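Local structure of cytochrome c, putative (Shewanella oneidensis, 1SP3) at residues 334-339 with 343-348. The protein binds eight c-type hemes and probably acts as a respiratory tetrathionate reductase. Sequence-based numbering, arbitrary orientation.
Sequences GKQIYD and NIFITP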
# COMPACT_ATOMS: atom_id res chain seq x y z
N GLY A 334 -5.97 -12.80 7.69
CA GLY A 334 -4.85 -13.69 7.89
C GLY A 334 -4.75 -14.10 9.31
O GLY A 334 -5.68 -13.79 10.08
N LYS A 335 -3.71 -14.88 9.58
CA LYS A 335 -3.22 -15.18 10.94
C LYS A 335 -1.75 -14.97 10.99
O LYS A 335 -1.02 -15.32 10.06
CB LYS A 335 -3.45 -16.63 11.33
CG LYS A 335 -4.95 -17.04 11.44
CD LYS A 335 -5.18 -18.07 12.51
CE LYS A 335 -5.41 -19.39 11.93
NZ LYS A 335 -5.00 -20.46 12.94
N GLN A 336 -1.29 -14.43 12.11
CA GLN A 336 0.13 -14.12 12.23
C GLN A 336 0.61 -14.19 13.67
O GLN A 336 -0.17 -14.31 14.62
CB GLN A 336 0.40 -12.76 11.60
CG GLN A 336 -0.01 -11.58 12.49
CD GLN A 336 0.01 -10.28 11.67
OE1 GLN A 336 -0.84 -10.03 10.78
NE2 GLN A 336 0.94 -9.46 11.99
N ILE A 337 1.91 -14.13 13.83
CA ILE A 337 2.54 -14.53 15.07
C ILE A 337 2.49 -13.46 16.15
O ILE A 337 2.70 -12.29 15.90
CB ILE A 337 4.02 -14.96 14.78
CG1 ILE A 337 4.69 -15.53 16.07
CG2 ILE A 337 4.85 -13.78 14.15
CD1 ILE A 337 6.14 -16.14 15.85
N TYR A 338 2.15 -13.90 17.37
CA TYR A 338 2.04 -13.05 18.51
C TYR A 338 2.72 -13.68 19.76
O TYR A 338 2.85 -14.88 19.89
CB TYR A 338 0.55 -12.60 18.78
CG TYR A 338 -0.29 -13.55 19.59
CD1 TYR A 338 -0.43 -13.41 20.98
CD2 TYR A 338 -0.98 -14.59 18.96
CE1 TYR A 338 -1.24 -14.33 21.75
CE2 TYR A 338 -1.77 -15.48 19.69
CZ TYR A 338 -1.89 -15.36 21.06
OH TYR A 338 -2.71 -16.29 21.70
N ASP A 339 3.18 -12.83 20.65
CA ASP A 339 3.78 -13.26 21.92
C ASP A 339 2.68 -13.72 22.89
O ASP A 339 1.86 -12.92 23.35
CB ASP A 339 4.50 -12.07 22.51
CG ASP A 339 5.36 -12.45 23.69
OD1 ASP A 339 4.79 -12.91 24.75
OD2 ASP A 339 6.59 -12.25 23.64
N ASN A 343 0.48 -9.48 25.58
CA ASN A 343 -0.45 -10.01 24.46
C ASN A 343 -0.29 -9.14 23.20
O ASN A 343 -1.12 -8.33 22.97
CB ASN A 343 -1.92 -10.21 24.94
CG ASN A 343 -2.19 -11.63 25.49
OD1 ASN A 343 -2.20 -12.62 24.76
ND2 ASN A 343 -2.42 -11.72 26.78
N ILE A 344 0.85 -9.23 22.52
CA ILE A 344 1.21 -8.34 21.40
C ILE A 344 1.68 -9.07 20.16
O ILE A 344 2.32 -10.15 20.25
CB ILE A 344 2.36 -7.33 21.76
CG1 ILE A 344 3.71 -8.07 21.89
CG2 ILE A 344 2.02 -6.58 23.02
CD1 ILE A 344 4.86 -7.14 22.18
N PHE A 345 1.43 -8.45 18.99
CA PHE A 345 1.99 -9.04 17.76
C PHE A 345 3.49 -8.87 17.70
O PHE A 345 4.02 -7.81 18.12
CB PHE A 345 1.30 -8.41 16.51
CG PHE A 345 -0.08 -8.97 16.28
CD1 PHE A 345 -1.20 -8.13 16.32
CD2 PHE A 345 -0.25 -10.32 16.00
CE1 PHE A 345 -2.45 -8.64 16.12
CE2 PHE A 345 -1.53 -10.85 15.76
CZ PHE A 345 -2.61 -10.00 15.84
N ILE A 346 4.16 -9.88 17.19
CA ILE A 346 5.59 -9.93 17.06
C ILE A 346 6.00 -9.55 15.67
O ILE A 346 5.27 -9.87 14.76
CB ILE A 346 6.04 -11.35 17.27
CG1 ILE A 346 5.79 -11.71 18.74
CG2 ILE A 346 7.51 -11.59 16.71
CD1 ILE A 346 6.07 -13.22 19.05
N THR A 347 7.17 -8.90 15.55
CA THR A 347 7.71 -8.51 14.29
C THR A 347 8.87 -9.45 14.09
O THR A 347 9.92 -9.21 14.66
CB THR A 347 8.25 -7.05 14.35
OG1 THR A 347 9.12 -6.94 15.49
CG2 THR A 347 7.12 -6.04 14.65
N PRO A 348 8.70 -10.52 13.34
CA PRO A 348 9.73 -11.56 13.29
C PRO A 348 10.73 -11.33 12.16
O PRO A 348 10.42 -10.63 11.24
CB PRO A 348 8.93 -12.83 13.03
CG PRO A 348 7.89 -12.35 12.14
CD PRO A 348 7.51 -10.93 12.58
O HOH W 1 3.03 -10.65 13.65
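The carbonyl oxygen of Ile337 is gripped twice: Ile346 N donates to Ile337 O at 3.1 Å along a nearly straight N-H (171°), and a water donates to it as well. The same water donates to Ile346 O, its oxygen 2.6 Å from Ile346 O, and accepts from Gln336 NE2, so it bridges the two segments where they splay apart. Two residues along, Asp339 N donates to Ile344 O at 2.8 Å. Between these bonds Tyr338 and Phe345 form an antiparallel non-hydrogen-bonded pair with diverging side chains. The Phe345 ring turns its edge to the Ile337 carbonyl, CD2 lying 3.5 Å from Ile337 O, while Gln336 CG meets it obliquely; Tyr298 stacks on it edge-to-face. Ile346, with CG1 anti to its carbonyl carbon (chi1 -68°), lays CD1 against the backbone of Tyr338 and Asp339 and 4.0 Å from Ile337 CG1. Ile337 CG2 touches Pro348 CG at 3.9 Å. Asp339 OD1 accepts from Leu342 N in the turn and from Ser384 OG. The pairing of strand 325-339 with 344-345 is short: two direct backbone bonds hold it near the turn, and the three-bonded water joins the segments where 343-348 turns away.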